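Local coordinates for protein ORF10 (PDB 6RIW) that forms the ketosynthase–chain length factor didomain of a polyunsaturated fatty acid synthase and probably condenses carrier-protein-bound acyl chains into 3-oxoacyl products, at residues 142-147 against 916-921; 519-524 against 700-705; 844-849 against 878-883. All coordinates share one frame; numbering follows the deposited sequence.

Contact 1. Residues 142-147 against 916-921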
loop_
_atom_site.group_PDB
_atom_site.type_symbol
_atom_site.label_atom_id
_atom_site.label_comp_id
_atom_site.label_asym_id
_atom_site.label_seq_id
_atom_site.Cartn_x
_atom_site.Cartn_y
_atom_site.Cartn_z
ATOM N N ASP A 142 -15.285 13.968 23.476
ATOM C CA ASP A 142 -15.183 14.864 24.628
ATOM C C ASP A 142 -16.427 15.725 24.783
ATOM O O ASP A 142 -17.001 15.825 25.881
ATOM C CB ASP A 142 -13.951 15.763 24.494
ATOM C CG ASP A 142 -13.907 16.866 25.554
ATOM O OD1 ASP A 142 -14.578 17.913 25.374
ATOM O OD2 ASP A 142 -13.187 16.690 26.571
ATOM N N ASN A 143 -16.845 16.394 23.702
ATOM C CA ASN A 143 -17.962 17.321 23.815
ATOM C C ASN A 143 -19.273 16.597 24.097
ATOM O O ASN A 143 -20.128 17.136 24.812
ATOM C CB ASN A 143 -18.098 18.157 22.554
ATOM C CG ASN A 143 -16.890 19.034 22.284
ATOM O OD1 ASN A 143 -16.834 19.703 21.252
ATOM N ND2 ASN A 143 -15.905 19.021 23.194
ATOM N N ALA A 144 -19.458 15.399 23.538
ATOM C CA ALA A 144 -20.654 14.620 23.852
ATOM C C ALA A 144 -20.696 14.252 25.332
ATOM O O ALA A 144 -21.757 14.321 25.969
ATOM C CB ALA A 144 -20.702 13.350 23.000
ATOM N N LEU A 145 -19.557 13.833 25.891
ATOM C CA LEU A 145 -19.515 13.475 27.308
ATOM C C LEU A 145 -19.703 14.684 28.221
ATOM O O LEU A 145 -20.274 14.541 29.312
ATOM C CB LEU A 145 -18.201 12.743 27.621
ATOM C CG LEU A 145 -18.143 11.313 27.055
ATOM C CD1 LEU A 145 -16.776 10.638 27.219
ATOM C CD2 LEU A 145 -19.247 10.424 27.610
ATOM N N LYS A 146 -19.230 15.870 27.819
ATOM C CA LYS A 146 -19.595 17.088 28.546
ATOM C C LYS A 146 -21.111 17.257 28.605
ATOM O O LYS A 146 -21.672 17.598 29.659
ATOM C CB LYS A 146 -18.969 18.320 27.887
ATOM C CG LYS A 146 -17.457 18.481 28.057
ATOM C CD LYS A 146 -17.038 19.789 27.402
ATOM C CE LYS A 146 -15.729 20.333 27.981
ATOM N NZ LYS A 146 -14.558 19.433 27.683
ATOM N N ALA A 147 -21.795 17.025 27.476
ATOM C CA ALA A 147 -23.247 17.197 27.445
ATOM C C ALA A 147 -23.956 16.161 28.303
ATOM O O ALA A 147 -25.018 16.450 28.872
ATOM C CB ALA A 147 -23.758 17.128 25.999
ATOM N N LEU A 916 -23.647 8.490 13.634
ATOM C CA LEU A 916 -23.299 9.821 14.122
ATOM C C LEU A 916 -22.706 9.705 15.527
ATOM O O LEU A 916 -23.379 9.219 16.440
ATOM C CB LEU A 916 -24.532 10.717 14.121
ATOM C CG LEU A 916 -25.260 10.666 12.772
ATOM C CD1 LEU A 916 -26.725 11.091 12.897
ATOM C CD2 LEU A 916 -24.526 11.537 11.785
ATOM N N ILE A 917 -21.446 10.139 15.697
ATOM C CA ILE A 917 -20.741 9.926 16.964
ATOM C C ILE A 917 -21.470 10.608 18.124
ATOM O O ILE A 917 -21.716 9.992 19.172
ATOM C CB ILE A 917 -19.285 10.421 16.871
ATOM C CG1 ILE A 917 -18.506 9.694 15.760
ATOM C CG2 ILE A 917 -18.573 10.226 18.225
ATOM C CD1 ILE A 917 -17.161 10.374 15.448
ATOM N N SER A 918 -21.772 11.902 17.989
ATOM C CA SER A 918 -22.328 12.629 19.121
ATOM C C SER A 918 -23.702 12.083 19.495
ATOM O O SER A 918 -23.977 11.821 20.673
ATOM C CB SER A 918 -22.400 14.117 18.810
ATOM O OG SER A 918 -22.921 14.824 19.925
ATOM N N ASN A 919 -24.566 11.872 18.496
ATOM C CA ASN A 919 -25.905 11.361 18.776
ATOM C C ASN A 919 -25.853 10.018 19.489
ATOM O O ASN A 919 -26.676 9.747 20.375
ATOM C CB ASN A 919 -26.703 11.218 17.473
ATOM C CG ASN A 919 -27.182 12.541 16.931
ATOM O OD1 ASN A 919 -27.008 13.596 17.557
ATOM N ND2 ASN A 919 -27.801 12.498 15.754
ATOM N N ALA A 920 -24.937 9.136 19.066
ATOM C CA ALA A 920 -24.833 7.813 19.663
ATOM C C ALA A 920 -24.479 7.889 21.141
ATOM O O ALA A 920 -24.872 7.018 21.915
ATOM C CB ALA A 920 -23.797 6.965 18.927
ATOM N N ILE A 921 -23.736 8.905 21.545
ATOM C CA ILE A 921 -23.387 9.076 22.952
ATOM C C ILE A 921 -24.464 9.864 23.701
ATOM O O ILE A 921 -24.984 9.394 24.719
ATOM C CB ILE A 921 -21.993 9.747 23.041
ATOM C CG1 ILE A 921 -20.940 8.819 22.430
ATOM C CG2 ILE A 921 -21.642 10.114 24.479
ATOM C CD1 ILE A 921 -19.600 9.508 22.099
#
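Ile921 meets Ala144 with CG2 turned anti to the backbone N, while CG1 lies beside that N and anti to the carbonyl carbon (chi1 -63°). Its CA–CB bond already aims at helix 142-147, and this rotation sets CG2 3.7 Å from Ala144 CB. CB and CD1 of Ile921 also lie against that methyl, CD1 at 4.1 Å from Ala144 CB. Leu145 joins from the side: its CD2 comes to 4.0 Å from Ile921 CG2, the two side chains meeting at about a right angle. One turn earlier on helix 917-921, Ser918 brings its OG to 4.1 Å from Ala144 CB, a van der Waals neighbour and nothing more. With a single methyl between them, the backbones come close, and the CA atoms of Ala144 and Ser918 are 5.4 Å apart. Val922 also touches Ala144, and Ile917 lies on Val140 and Val141 of helix 129-148. The short helix axes approach to 9.1 Å and cross at -29°. This is apolar helix-to-helix packing around a small residue, joining helix 129-148 of the first ketosynthase-family region to a short helix near the end of the modelled chain, away from the magnesium site.

Contact 2. Residues 519-524 against 700-705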
loop_
_atom_site.group_PDB
_atom_site.type_symbol
_atom_site.label_atom_id
_atom_site.label_comp_id
_atom_site.label_asym_id
_atom_site.label_seq_id
_atom_site.Cartn_x
_atom_site.Cartn_y
_atom_site.Cartn_z
ATOM N N LEU A 519 -10.362 23.273 11.966
ATOM C CA LEU A 519 -10.147 23.088 10.542
ATOM C C LEU A 519 -10.306 24.378 9.742
ATOM O O LEU A 519 -10.046 24.369 8.537
ATOM C CB LEU A 519 -11.119 22.021 10.008
ATOM C CG LEU A 519 -10.950 20.610 10.598
ATOM C CD1 LEU A 519 -12.023 19.663 10.022
ATOM C CD2 LEU A 519 -9.557 20.097 10.238
ATOM N N GLN A 520 -10.718 25.474 10.384
ATOM C CA GLN A 520 -10.948 26.758 9.709
ATOM C C GLN A 520 -11.965 26.620 8.576
ATOM O O GLN A 520 -11.838 27.232 7.510
ATOM C CB GLN A 520 -9.630 27.353 9.216
ATOM C CG GLN A 520 -8.666 27.517 10.372
ATOM C CD GLN A 520 -7.361 28.150 9.963
ATOM O OE1 GLN A 520 -7.041 28.238 8.775
ATOM N NE2 GLN A 520 -6.592 28.588 10.948
ATOM N N LEU A 521 -13.001 25.835 8.826
ATOM C CA LEU A 521 -14.083 25.604 7.870
ATOM C C LEU A 521 -15.376 26.204 8.403
ATOM O O LEU A 521 -15.794 25.890 9.531
ATOM C CB LEU A 521 -14.291 24.098 7.643
ATOM C CG LEU A 521 -13.257 23.322 6.815
ATOM C CD1 LEU A 521 -13.530 21.818 6.886
ATOM C CD2 LEU A 521 -13.298 23.810 5.370
ATOM N N ARG A 522 -16.037 27.018 7.577
ATOM C CA ARG A 522 -17.371 27.486 7.938
ATOM C C ARG A 522 -18.422 26.403 7.748
ATOM O O ARG A 522 -19.430 26.384 8.462
ATOM C CB ARG A 522 -17.730 28.723 7.108
ATOM C CG ARG A 522 -16.573 29.704 6.929
ATOM C CD ARG A 522 -17.055 31.064 6.410
ATOM N NE ARG A 522 -17.771 31.819 7.442
ATOM C CZ ARG A 522 -17.208 32.696 8.273
ATOM N NH1 ARG A 522 -15.906 32.953 8.205
ATOM N NH2 ARG A 522 -17.956 33.324 9.175
ATOM N N LYS A 523 -18.202 25.493 6.801
ATOM C CA LYS A 523 -19.148 24.432 6.490
ATOM C C LYS A 523 -18.349 23.283 5.899
ATOM O O LYS A 523 -17.204 23.468 5.479
ATOM C CB LYS A 523 -20.225 24.908 5.491
ATOM C CG LYS A 523 -19.643 25.357 4.138
ATOM C CD LYS A 523 -20.732 25.819 3.162
ATOM C CE LYS A 523 -21.672 24.675 2.785
ATOM N NZ LYS A 523 -21.057 23.905 1.684
ATOM N N ALA A 524 -18.937 22.096 5.876
ATOM C CA ALA A 524 -18.331 21.040 5.073
ATOM C C ALA A 524 -18.426 21.463 3.605
ATOM O O ALA A 524 -19.477 21.973 3.187
ATOM C CB ALA A 524 -19.041 19.702 5.290
ATOM N N GLU A 700 -11.171 12.997 7.206
ATOM C CA GLU A 700 -9.721 12.845 7.332
ATOM C C GLU A 700 -9.011 13.365 6.091
ATOM O O GLU A 700 -7.972 14.034 6.193
ATOM C CB GLU A 700 -9.362 11.380 7.562
ATOM C CG GLU A 700 -9.824 10.837 8.907
ATOM C CD GLU A 700 -11.219 10.211 8.890
ATOM O OE1 GLU A 700 -12.023 10.496 7.959
ATOM O OE2 GLU A 700 -11.522 9.438 9.826
ATOM N N ASN A 701 -9.549 13.065 4.906
ATOM C CA ASN A 701 -8.894 13.582 3.711
ATOM C C ASN A 701 -9.043 15.087 3.589
ATOM O O ASN A 701 -8.108 15.762 3.159
ATOM C CB ASN A 701 -9.401 12.927 2.434
ATOM C CG ASN A 701 -8.556 13.338 1.237
ATOM O OD1 ASN A 701 -7.353 13.051 1.204
ATOM N ND2 ASN A 701 -9.154 14.040 0.281
ATOM N N ILE A 702 -10.203 15.643 3.942
ATOM C CA ILE A 702 -10.330 17.097 3.865
ATOM C C ILE A 702 -9.326 17.761 4.814
ATOM O O ILE A 702 -8.619 18.717 4.443
ATOM C CB ILE A 702 -11.780 17.542 4.153
ATOM C CG1 ILE A 702 -12.618 17.627 2.872
ATOM C CG2 ILE A 702 -11.771 19.006 4.681
ATOM C CD1 ILE A 702 -12.696 16.352 2.066
ATOM N N THR A 703 -9.227 17.239 6.036
ATOM C CA THR A 703 -8.229 17.690 7.010
ATOM C C THR A 703 -6.811 17.626 6.448
ATOM O O THR A 703 -6.043 18.594 6.541
ATOM C CB THR A 703 -8.318 16.808 8.264
ATOM O OG1 THR A 703 -9.609 16.945 8.851
ATOM C CG2 THR A 703 -7.256 17.207 9.291
ATOM N N LEU A 704 -6.445 16.486 5.868
ATOM C CA LEU A 704 -5.102 16.318 5.322
ATOM C C LEU A 704 -4.820 17.308 4.194
ATOM O O LEU A 704 -3.772 17.969 4.177
ATOM C CB LEU A 704 -4.930 14.874 4.823
ATOM C CG LEU A 704 -3.632 14.603 4.051
ATOM C CD1 LEU A 704 -2.412 14.942 4.934
ATOM C CD2 LEU A 704 -3.570 13.157 3.567
ATOM N N ARG A 705 -5.717 17.383 3.201
ATOM C CA ARG A 705 -5.380 18.157 2.016
ATOM C C ARG A 705 -5.431 19.643 2.279
ATOM O O ARG A 705 -4.716 20.392 1.606
ATOM C CB ARG A 705 -6.308 17.784 0.849
ATOM C CG ARG A 705 -6.312 16.256 0.564
ATOM C CD ARG A 705 -4.927 15.733 0.177
ATOM N NE ARG A 705 -4.946 14.272 0.008
ATOM C CZ ARG A 705 -3.927 13.546 -0.451
ATOM N NH1 ARG A 705 -2.779 14.126 -0.822
ATOM N NH2 ARG A 705 -4.062 12.222 -0.542
#
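Leu519 faces Thr703 of helix 700-705 with the two methyls at the end of its side chain. From CA the bond to CB points at the helix, but CB itself stays back and only carries the branch forward. CG is anti to the carbonyl carbon and beside the backbone N (chi1 -63°), and it too stops short of the threonine. The methyls close the gap. CD1 lies 3.8 Å from Thr703 OG1, while CD2 comes to 3.4 Å from the same OG1 and also rests 3.8 Å from Thr703 CG2. CD2 thus sits against both branches of the threonine, and the two side chains are set at about a right angle.

Two residues on, Leu521 repeats the approach with one atom: its CD1 packs 4.0 Å from Ile702 CG2, again with the side chains roughly perpendicular. Gln520 between them has a positive phi of 57° and ends helix 513-519 in a Schellman motif, the turn that carries the chain from one leucine to the next. Nearby, Leu519 O accepts a hydrogen bond from Gln706 NE2, and Leu136 of helix 129-148 also touches Thr703. Farther along the loop, Lys523 N donates a hydrogen bond to Glu713 OE2, which ties the loop to the chain beyond helix 699-706.

The threonine hydroxyl bonds to Ile699 O, one turn back in its own helix, and its oxygen meets the Leu519 methyls only by van der Waals contact. Across the two segments the attraction is therefore dispersion between buried groups, and their fit depends on shape rather than on paired charges.

Contact 3. Residues 844-849 against 878-883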
loop_
_atom_site.group_PDB
_atom_site.type_symbol
_atom_site.label_atom_id
_atom_site.label_comp_id
_atom_site.label_asym_id
_atom_site.label_seq_id
_atom_site.Cartn_x
_atom_site.Cartn_y
_atom_site.Cartn_z
ATOM N N ALA A 844 -9.856 9.034 -13.345
ATOM C CA ALA A 844 -10.868 9.962 -13.841
ATOM C C ALA A 844 -10.431 10.627 -15.145
ATOM O O ALA A 844 -11.230 10.743 -16.086
ATOM C CB ALA A 844 -11.179 11.039 -12.790
ATOM N N SER A 845 -9.180 11.087 -15.214
ATOM C CA SER A 845 -8.696 11.752 -16.430
ATOM C C SER A 845 -8.631 10.794 -17.612
ATOM O O SER A 845 -8.971 11.169 -18.744
ATOM C CB SER A 845 -7.310 12.341 -16.200
ATOM O OG SER A 845 -7.325 13.277 -15.146
ATOM N N ILE A 846 -8.121 9.582 -17.383
ATOM C CA ILE A 846 -8.013 8.610 -18.475
ATOM C C ILE A 846 -9.394 8.252 -18.999
ATOM O O ILE A 846 -9.623 8.193 -20.218
ATOM C CB ILE A 846 -7.243 7.363 -18.004
ATOM C CG1 ILE A 846 -5.742 7.679 -17.929
ATOM C CG2 ILE A 846 -7.507 6.167 -18.963
ATOM C CD1 ILE A 846 -4.881 6.542 -17.302
ATOM N N ILE A 847 -10.352 8.033 -18.098
ATOM C CA ILE A 847 -11.669 7.586 -18.549
ATOM C C ILE A 847 -12.419 8.706 -19.274
ATOM O O ILE A 847 -13.047 8.462 -20.319
ATOM C CB ILE A 847 -12.474 7.022 -17.370
ATOM C CG1 ILE A 847 -11.835 5.685 -16.956
ATOM C CG2 ILE A 847 -13.980 6.842 -17.758
ATOM C CD1 ILE A 847 -12.581 4.968 -15.841
ATOM N N LYS A 848 -12.375 9.944 -18.748
ATOM C CA LYS A 848 -12.926 11.072 -19.505
ATOM C C LYS A 848 -12.343 11.115 -20.918
ATOM O O LYS A 848 -13.074 11.256 -21.911
ATOM C CB LYS A 848 -12.634 12.405 -18.810
ATOM C CG LYS A 848 -12.946 13.616 -19.717
ATOM C CD LYS A 848 -12.555 14.962 -19.092
ATOM C CE LYS A 848 -12.556 16.106 -20.117
ATOM N NZ LYS A 848 -12.077 17.386 -19.518
ATOM N N THR A 849 -11.017 11.037 -21.005
ATOM C CA THR A 849 -10.326 11.160 -22.286
ATOM C C THR A 849 -10.670 9.997 -23.205
ATOM O O THR A 849 -10.945 10.195 -24.400
ATOM C CB THR A 849 -8.822 11.236 -22.046
ATOM O OG1 THR A 849 -8.518 12.375 -21.227
ATOM C CG2 THR A 849 -8.044 11.335 -23.358
ATOM N N ALA A 878 3.915 13.216 -14.774
ATOM C CA ALA A 878 3.508 12.194 -15.721
ATOM C C ALA A 878 2.866 12.875 -16.922
ATOM O O ALA A 878 2.153 13.875 -16.774
ATOM C CB ALA A 878 2.519 11.199 -15.087
ATOM N N HIS A 879 3.134 12.350 -18.111
ATOM C CA HIS A 879 2.479 12.846 -19.317
ATOM C C HIS A 879 2.077 11.667 -20.191
ATOM O O HIS A 879 2.893 10.767 -20.437
ATOM C CB HIS A 879 3.404 13.799 -20.090
ATOM C CG HIS A 879 2.678 14.874 -20.848
ATOM N ND1 HIS A 879 2.191 16.022 -20.251
ATOM C CD2 HIS A 879 2.380 14.978 -22.167
ATOM C CE1 HIS A 879 1.613 16.779 -21.172
ATOM N NE2 HIS A 879 1.718 16.169 -22.345
ATOM N N LEU A 880 0.827 11.666 -20.648
ATOM C CA LEU A 880 0.298 10.556 -21.433
ATOM C C LEU A 880 -0.253 11.078 -22.747
ATOM O O LEU A 880 -0.780 12.192 -22.813
ATOM C CB LEU A 880 -0.834 9.818 -20.711
ATOM C CG LEU A 880 -0.488 9.083 -19.427
ATOM C CD1 LEU A 880 -0.486 10.046 -18.261
ATOM C CD2 LEU A 880 -1.527 7.975 -19.183
ATOM N N ILE A 881 -0.165 10.247 -23.778
ATOM C CA ILE A 881 -0.828 10.511 -25.056
ATOM C C ILE A 881 -1.813 9.380 -25.303
ATOM O O ILE A 881 -1.421 8.210 -25.313
ATOM C CB ILE A 881 0.169 10.600 -26.226
ATOM C CG1 ILE A 881 1.224 11.691 -25.994
ATOM C CG2 ILE A 881 -0.600 10.795 -27.525
ATOM C CD1 ILE A 881 0.631 13.127 -25.879
ATOM N N LEU A 882 -3.084 9.721 -25.495
ATOM C CA LEU A 882 -4.110 8.756 -25.856
ATOM C C LEU A 882 -4.611 9.088 -27.254
ATOM O O LEU A 882 -4.588 10.253 -27.665
ATOM C CB LEU A 882 -5.292 8.795 -24.879
ATOM C CG LEU A 882 -5.137 7.951 -23.613
ATOM C CD1 LEU A 882 -4.021 8.527 -22.710
ATOM C CD2 LEU A 882 -6.469 7.868 -22.883
ATOM N N SER A 883 -5.084 8.074 -27.981
ATOM C CA SER A 883 -5.494 8.321 -29.361
ATOM C C SER A 883 -6.783 7.574 -29.661
ATOM O O SER A 883 -7.074 6.536 -29.062
ATOM C CB SER A 883 -4.364 7.940 -30.338
ATOM O OG SER A 883 -4.210 6.534 -30.400
#
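Ser845 O is held twice by Thr849, which also presses on Leu882 across the contact. Thr849 OG1 donates to Ser845 O at 2.8 Å, and the helical bond from Thr849 N reaches the same oxygen at 3.1 Å, the two coming from opposite faces of its carbonyl plane. For the hydroxyl to do this it stands beside its own backbone N (chi1 -60°), which turns CG2 anti to that N and out toward strand 878-883. There CG2 lies 3.8 Å from Leu882 CD2 and 4.0 Å from Leu882 CB. A serine here lacks that methyl, and Leu882 CD2 would probably be left with a gap where its nearest helix neighbour had been. Two residues earlier on the strand, Leu880 CD2 lies 4.1 Å from Ile846 CD1, the side chains about perpendicular, while Ile846 CG2 is a looser neighbour of Leu882. Leu880 and Leu882 thus face the helix, and Ile881 between them points away. Helix 841-854 runs nearly along the strand, the short axes 10.1 Å apart and 24° from parallel. Strand 876-884 pairs antiparallel with strands 763-772 and 865-870; Thr849 also touches Ile866 and Ile868, and Tyr670 of helix 668-682 abuts both Ile846 and Leu880.

Contacts 1 and 2 are neighbours: their centres are about 20 Å apart and their nearest atoms about 8 Å, without touching. Helix 129-148 connects them, carrying the 142-147 segment of contact 1 and also putting Leu136 against Thr703 of contact 2. Asn143, meanwhile, bonds to Asn512 and Asn514, close to the start of the helix that ends at Leu519. Contact 3 lies in the same second ketosynthase-family region as contact 2, its centre about 29 Å from that of contact 2 and 46 Å from that of contact 1. Along the chain, contact 1 encloses the other two, which follow in series. All three are structural packing away from the magnesium site at Met1 and Lys286.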